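Local coordinates for protein coclaurine N-methyltransferase (PDB 6GKV) that probably transfers the methyl group of S-adenosyl-L-methionine to the ring nitrogen of coclaurine and related tetrahydroisoquinolines in alkaloid biosynthesis, at residues L58-L70 with E201-I213. Numbering follows the deposited sequence.
Sequences LRQMKIATEVETL and EHMKNYELLLRKI. With SAH (S-adenosyl-L-homocysteine), chain C.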
loop_
_atom_site.group_PDB
_atom_site.type_symbol
_atom_site.label_atom_id
_atom_site.label_comp_id
_atom_site.label_asym_id
_atom_site.label_seq_id
_atom_site.Cartn_x
_atom_site.Cartn_y
_atom_site.Cartn_z
ATOM N N LEU A 58 5.410 -1.295 -16.041
ATOM C CA LEU A 58 4.438 -2.291 -16.476
ATOM C C LEU A 58 3.340 -1.680 -17.351
ATOM O O LEU A 58 2.881 -2.327 -18.315
ATOM C CB LEU A 58 3.825 -3.001 -15.268
ATOM C CG LEU A 58 4.845 -3.873 -14.508
ATOM C CD1 LEU A 58 4.252 -4.409 -13.231
ATOM C CD2 LEU A 58 5.349 -5.024 -15.358
ATOM N N ARG A 59 2.940 -0.441 -17.044
ATOM C CA ARG A 59 1.866 0.234 -17.785
ATOM C C ARG A 59 2.207 0.505 -19.261
ATOM O O ARG A 59 1.321 0.800 -20.070
ATOM C CB ARG A 59 1.477 1.556 -17.100
ATOM C CG ARG A 59 0.673 1.387 -15.809
ATOM C CD ARG A 59 0.355 2.733 -15.138
ATOM N NE ARG A 59 -0.097 2.591 -13.753
ATOM C CZ ARG A 59 -1.364 2.671 -13.348
ATOM N NH1 ARG A 59 -2.344 2.880 -14.213
ATOM N NH2 ARG A 59 -1.655 2.537 -12.064
ATOM N N GLN A 60 3.479 0.400 -19.617
ATOM C CA GLN A 60 3.872 0.496 -21.026
ATOM C C GLN A 60 4.001 -0.843 -21.752
ATOM O O GLN A 60 4.143 -0.882 -22.963
ATOM C CB GLN A 60 5.185 1.254 -21.145
ATOM C CG GLN A 60 5.017 2.718 -20.868
ATOM C CD GLN A 60 6.332 3.424 -20.711
ATOM O OE1 GLN A 60 7.333 2.833 -20.292
ATOM N NE2 GLN A 60 6.355 4.686 -21.095
ATOM N N MET A 61 3.960 -1.942 -21.013
ATOM C CA MET A 61 4.108 -3.257 -21.627
ATOM C C MET A 61 2.790 -3.679 -22.272
ATOM O O MET A 61 1.863 -2.878 -22.359
ATOM C CB MET A 61 4.565 -4.276 -20.581
ATOM C CG MET A 61 5.981 -4.024 -20.088
ATOM S SD MET A 61 6.576 -5.222 -18.868
ATOM C CE MET A 61 8.146 -4.478 -18.419
ATOM N N LYS A 62 2.708 -4.918 -22.747
ATOM C CA LYS A 62 1.422 -5.486 -23.138
ATOM C C LYS A 62 0.901 -6.287 -21.961
ATOM O O LYS A 62 1.591 -6.410 -20.962
ATOM C CB LYS A 62 1.546 -6.358 -24.390
ATOM C CG LYS A 62 0.881 -5.750 -25.624
ATOM C CD LYS A 62 -0.600 -5.396 -25.354
ATOM C CE LYS A 62 -1.444 -6.639 -25.052
ATOM N NZ LYS A 62 -2.844 -6.306 -24.666
ATOM N N ILE A 63 -0.309 -6.827 -22.068
ATOM C CA ILE A 63 -0.909 -7.556 -20.950
ATOM C C ILE A 63 -0.050 -8.742 -20.490
ATOM O O ILE A 63 0.140 -8.962 -19.292
ATOM C CB ILE A 63 -2.317 -8.058 -21.305
ATOM C CG1 ILE A 63 -3.293 -6.874 -21.374
ATOM C CG2 ILE A 63 -2.786 -9.089 -20.273
ATOM C CD1 ILE A 63 -4.734 -7.240 -21.774
ATOM N N ALA A 64 0.481 -9.494 -21.446
ATOM C CA ALA A 64 1.341 -10.633 -21.126
ATOM C C ALA A 64 2.405 -10.841 -22.180
ATOM O O ALA A 64 2.207 -10.510 -23.354
ATOM C CB ALA A 64 0.525 -11.900 -20.974
ATOM N N THR A 65 3.540 -11.377 -21.744
ATOM C CA THR A 65 4.578 -11.839 -22.660
ATOM C C THR A 65 4.797 -13.336 -22.452
ATOM O O THR A 65 4.357 -13.902 -21.438
ATOM C CB THR A 65 5.911 -11.083 -22.466
ATOM O OG1 THR A 65 6.473 -11.400 -21.185
ATOM C CG2 THR A 65 5.691 -9.583 -22.568
ATOM N N GLU A 66 5.469 -13.962 -23.420
ATOM C CA GLU A 66 5.790 -15.392 -23.386
ATOM C C GLU A 66 4.568 -16.263 -23.082
ATOM O O GLU A 66 4.664 -17.189 -22.283
ATOM C CB GLU A 66 6.886 -15.671 -22.349
ATOM C CG GLU A 66 8.087 -14.730 -22.410
ATOM C CD GLU A 66 8.936 -14.931 -23.657
ATOM O OE1 GLU A 66 8.831 -16.008 -24.281
ATOM O OE2 GLU A 66 9.704 -14.010 -24.016
ATOM N N VAL A 67 3.439 -15.976 -23.731
ATOM C CA VAL A 67 2.145 -16.556 -23.346
ATOM C C VAL A 67 1.987 -18.041 -23.677
ATOM O O VAL A 67 1.569 -18.830 -22.831
ATOM C CB VAL A 67 0.988 -15.798 -24.014
ATOM C CG1 VAL A 67 -0.356 -16.309 -23.503
ATOM C CG2 VAL A 67 1.143 -14.304 -23.791
ATOM N N GLU A 68 2.302 -18.418 -24.911
ATOM C CA GLU A 68 2.107 -19.805 -25.334
ATOM C C GLU A 68 3.336 -20.675 -25.033
ATOM O O GLU A 68 3.202 -21.897 -24.925
ATOM C CB GLU A 68 1.739 -19.896 -26.824
ATOM C CG GLU A 68 0.240 -19.674 -27.091
ATOM C CD GLU A 68 -0.651 -20.779 -26.516
ATOM O OE1 GLU A 68 -0.128 -21.860 -26.155
ATOM O OE2 GLU A 68 -1.873 -20.546 -26.392
ATOM N N THR A 69 4.516 -20.064 -24.885
ATOM C CA THR A 69 5.681 -20.783 -24.356
ATOM C C THR A 69 5.632 -20.886 -22.807
ATOM O O THR A 69 6.474 -21.562 -22.203
ATOM C CB THR A 69 7.024 -20.131 -24.794
ATOM O OG1 THR A 69 6.966 -18.710 -24.634
ATOM C CG2 THR A 69 7.371 -20.460 -26.261
ATOM N N LEU A 70 4.658 -20.212 -22.179
ATOM C CA LEU A 70 4.334 -20.445 -20.768
ATOM C C LEU A 70 3.348 -21.607 -20.647
ATOM O O LEU A 70 3.466 -22.430 -19.737
ATOM C CB LEU A 70 3.755 -19.182 -20.102
ATOM C CG LEU A 70 3.096 -19.252 -18.710
ATOM C CD1 LEU A 70 3.984 -19.956 -17.682
ATOM C CD2 LEU A 70 2.701 -17.853 -18.230
ATOM N N GLU A 201 0.559 -13.043 -11.725
ATOM C CA GLU A 201 2.000 -13.299 -11.668
ATOM C C GLU A 201 2.634 -13.598 -13.042
ATOM O O GLU A 201 3.851 -13.451 -13.223
ATOM C CB GLU A 201 2.289 -14.465 -10.709
ATOM C CG GLU A 201 2.012 -14.147 -9.214
ATOM C CD GLU A 201 0.634 -14.590 -8.750
ATOM O OE1 GLU A 201 -0.336 -14.448 -9.510
ATOM O OE2 GLU A 201 0.524 -15.116 -7.622
ATOM N N HIS A 202 1.798 -14.023 -13.991
ATOM C CA HIS A 202 2.206 -14.340 -15.366
ATOM C C HIS A 202 1.945 -13.199 -16.334
ATOM O O HIS A 202 2.330 -13.249 -17.501
ATOM C CB HIS A 202 1.455 -15.572 -15.845
ATOM C CG HIS A 202 1.740 -16.801 -15.044
ATOM N ND1 HIS A 202 3.016 -17.292 -14.867
ATOM C CD2 HIS A 202 0.913 -17.651 -14.390
ATOM C CE1 HIS A 202 2.966 -18.390 -14.133
ATOM N NE2 HIS A 202 1.701 -18.630 -13.833
ATOM N N MET A 203 1.250 -12.178 -15.843
ATOM C CA MET A 203 0.884 -11.036 -16.665
ATOM C C MET A 203 1.889 -9.931 -16.465
ATOM O O MET A 203 2.795 -10.070 -15.660
ATOM C CB MET A 203 -0.523 -10.550 -16.325
ATOM C CG MET A 203 -1.555 -11.653 -16.304
ATOM S SD MET A 203 -1.824 -12.397 -17.928
ATOM C CE MET A 203 -1.637 -14.139 -17.548
ATOM N N LYS A 204 1.713 -8.835 -17.199
ATOM C CA LYS A 204 2.612 -7.700 -17.118
ATOM C C LYS A 204 1.820 -6.418 -16.905
ATOM O O LYS A 204 1.749 -5.902 -15.790
ATOM C CB LYS A 204 3.462 -7.588 -18.385
ATOM C CG LYS A 204 4.344 -8.794 -18.651
ATOM C CD LYS A 204 5.288 -9.056 -17.482
ATOM C CE LYS A 204 6.250 -10.217 -17.776
ATOM N NZ LYS A 204 6.856 -10.724 -16.513
ATOM N N ASN A 205 1.224 -5.910 -17.982
ATOM C CA ASN A 205 0.474 -4.661 -17.917
ATOM C C ASN A 205 -0.885 -4.822 -17.224
ATOM O O ASN A 205 -1.904 -5.099 -17.872
ATOM C CB ASN A 205 0.276 -4.071 -19.312
ATOM C CG ASN A 205 -0.318 -2.674 -19.275
ATOM O OD1 ASN A 205 -1.081 -2.332 -18.371
ATOM N ND2 ASN A 205 0.030 -1.855 -20.259
ATOM N N TYR A 206 -0.884 -4.573 -15.912
ATOM C CA TYR A 206 -2.039 -4.786 -15.047
ATOM C C TYR A 206 -3.140 -3.759 -15.257
ATOM O O TYR A 206 -4.324 -4.043 -15.067
ATOM C CB TYR A 206 -1.594 -4.754 -13.594
ATOM C CG TYR A 206 -0.691 -5.887 -13.166
ATOM C CD1 TYR A 206 -1.035 -7.205 -13.407
ATOM C CD2 TYR A 206 0.501 -5.629 -12.507
ATOM C CE1 TYR A 206 -0.214 -8.235 -13.004
ATOM C CE2 TYR A 206 1.329 -6.652 -12.098
ATOM C CZ TYR A 206 0.972 -7.953 -12.351
ATOM O OH TYR A 206 1.799 -8.984 -11.930
ATOM N N GLU A 207 -2.756 -2.555 -15.642
ATOM C CA GLU A 207 -3.757 -1.538 -15.962
ATOM C C GLU A 207 -4.632 -2.006 -17.148
ATOM O O GLU A 207 -5.858 -1.860 -17.108
ATOM C CB GLU A 207 -3.082 -0.187 -16.267
ATOM C CG GLU A 207 -4.027 0.908 -16.761
ATOM C CD GLU A 207 -3.294 2.103 -17.365
ATOM O OE1 GLU A 207 -2.194 2.441 -16.889
ATOM O OE2 GLU A 207 -3.809 2.700 -18.332
ATOM N N LEU A 208 -4.012 -2.583 -18.183
ATOM C CA LEU A 208 -4.778 -3.066 -19.350
ATOM C C LEU A 208 -5.588 -4.312 -18.997
ATOM O O LEU A 208 -6.758 -4.403 -19.328
ATOM C CB LEU A 208 -3.870 -3.355 -20.548
ATOM C CG LEU A 208 -3.330 -2.129 -21.295
ATOM C CD1 LEU A 208 -2.458 -2.546 -22.471
ATOM C CD2 LEU A 208 -4.454 -1.222 -21.774
ATOM N N LEU A 209 -4.974 -5.252 -18.294
ATOM C CA LEU A 209 -5.679 -6.453 -17.844
ATOM C C LEU A 209 -6.892 -6.147 -16.940
ATOM O O LEU A 209 -7.974 -6.710 -17.140
ATOM C CB LEU A 209 -4.707 -7.378 -17.099
ATOM C CG LEU A 209 -5.323 -8.724 -16.746
ATOM C CD1 LEU A 209 -5.827 -9.381 -18.023
ATOM C CD2 LEU A 209 -4.323 -9.601 -16.066
ATOM N N LEU A 210 -6.709 -5.275 -15.943
ATOM C CA LEU A 210 -7.807 -4.907 -15.047
ATOM C C LEU A 210 -8.873 -4.042 -15.741
ATOM O O LEU A 210 -10.065 -4.129 -15.401
ATOM C CB LEU A 210 -7.265 -4.195 -13.796
ATOM C CG LEU A 210 -6.651 -5.190 -12.790
ATOM C CD1 LEU A 210 -5.910 -4.492 -11.669
ATOM C CD2 LEU A 210 -7.693 -6.160 -12.210
ATOM N N ARG A 211 -8.473 -3.224 -16.718
ATOM C CA ARG A 211 -9.468 -2.520 -17.515
ATOM C C ARG A 211 -10.386 -3.546 -18.191
ATOM O O ARG A 211 -11.617 -3.422 -18.149
ATOM C CB ARG A 211 -8.817 -1.599 -18.561
ATOM C CG ARG A 211 -9.816 -0.665 -19.308
ATOM C CD ARG A 211 -9.094 0.363 -20.193
ATOM N NE ARG A 211 -7.954 0.971 -19.503
ATOM C CZ ARG A 211 -8.043 1.945 -18.594
ATOM N NH1 ARG A 211 -9.226 2.448 -18.259
ATOM N NH2 ARG A 211 -6.948 2.427 -18.015
ATOM N N LYS A 212 -9.784 -4.568 -18.793
ATOM C CA LYS A 212 -10.547 -5.600 -19.492
ATOM C C LYS A 212 -11.486 -6.351 -18.536
ATOM O O LYS A 212 -12.681 -6.465 -18.790
ATOM C CB LYS A 212 -9.597 -6.587 -20.200
ATOM C CG LYS A 212 -10.296 -7.752 -20.876
ATOM C CD LYS A 212 -9.316 -8.706 -21.542
ATOM C CE LYS A 212 -8.787 -8.153 -22.853
ATOM N NZ LYS A 212 -7.642 -8.948 -23.339
ATOM N N ILE A 213 -10.940 -6.845 -17.431
ATOM C CA ILE A 213 -11.708 -7.636 -16.472
ATOM C C ILE A 213 -12.895 -6.866 -15.858
ATOM O O ILE A 213 -13.963 -7.443 -15.587
ATOM C CB ILE A 213 -10.774 -8.155 -15.350
ATOM C CG1 ILE A 213 -9.771 -9.160 -15.936
ATOM C CG2 ILE A 213 -11.570 -8.819 -14.238
ATOM C CD1 ILE A 213 -8.793 -9.693 -14.918
HETATM N N SAH C . -6.162 -20.943 -10.649
HETATM C CA SAH C . -5.738 -22.336 -10.644
HETATM C CB SAH C . -4.335 -22.480 -11.216
HETATM C CG SAH C . -3.382 -21.319 -10.947
HETATM S SD SAH C . -1.836 -21.513 -11.877
HETATM C C SAH C . -5.774 -22.932 -9.246
HETATM O O SAH C . -5.841 -22.162 -8.286
HETATM O OXT SAH C . -5.732 -24.160 -9.055
HETATM C "C5'" SAH C . -2.277 -20.252 -13.105
HETATM C "C4'" SAH C . -3.453 -20.629 -14.013
HETATM O "O4'" SAH C . -3.690 -19.605 -14.967
HETATM C "C3'" SAH C . -3.202 -21.907 -14.803
HETATM O "O3'" SAH C . -4.411 -22.616 -14.910
HETATM C "C2'" SAH C . -2.832 -21.450 -16.192
HETATM O "O2'" SAH C . -3.286 -22.403 -17.120
HETATM C "C1'" SAH C . -3.579 -20.121 -16.288
HETATM N N9 SAH C . -2.931 -19.146 -17.195
HETATM C C8 SAH C . -1.622 -18.712 -17.196
HETATM N N7 SAH C . -1.467 -17.816 -18.204
HETATM C C5 SAH C . -2.659 -17.671 -18.849
HETATM C C6 SAH C . -3.069 -16.902 -19.944
HETATM N N6 SAH C . -2.215 -16.096 -20.581
HETATM N N1 SAH C . -4.381 -16.983 -20.373
HETATM C C2 SAH C . -5.273 -17.823 -19.729
HETATM N N3 SAH C . -4.864 -18.578 -18.649
HETATM C C4 SAH C . -3.579 -18.504 -18.221
#
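Ile63 and Asn205 bring their CA atoms to 4.4 Å as the loop after helix 44-58 runs past the start of helix 206-215. Two backbone bonds fix the crossing: Lys204 N to Ile63 O, 2.6 Å, and Asn205 N to Lys62 O, 3.0 Å. Asn205 is the N-cap of that helix and works in both directions. With CG anti to the backbone N (chi1 -172°), its OD1 accepts from Leu208 N at 2.9 Å, while ND2 donates to Met61 O at 3.0 Å, an almost straight bond (177° at the hydrogen) in the amide plane. Replacing Asn205 by alanine removes both amide atoms and is likely to leave Leu208 N without its side-chain acceptor and Met61 O without this donor, so that the loop and the helix start could shift apart. In the first turn of the helix, Glu207 is crossed at about a right angle by Arg59 from the loop; NH1 of Arg59 reaches OE1 of Glu207 at 2.7 Å from above the carboxylate plane. The second oxygen, OE2, takes NH2 of Arg211, while Asp269 and Asp270 pair with Arg59 and Arg211 respectively, which would be expected to offset the two positive charges. Ile63 supplies much of the apolar packing: CG1 packs on Leu208 CB at 3.7 Å, and CG2 meets Leu209 CD1. Leu58 CD1 adds to it against Tyr206 CE2. Toward the ligands, Leu70 CD2 lies obliquely against the His202 ring, 3.4 Å from ND1; that ring touches the bound N-methylheliamine and is hydrogen-bonded to Tyr75 and Thr255. Val67 from the loop and Met203 from 201-213 both approach the adenine amino group of S-adenosyl-L-homocysteine, through CG1 and CE. The backbone bonds, the Asn205 amide and the salt-bridge network thus hold the loop against the capped helix start, which probably helps keep Val67 and Met203 beside the adenine.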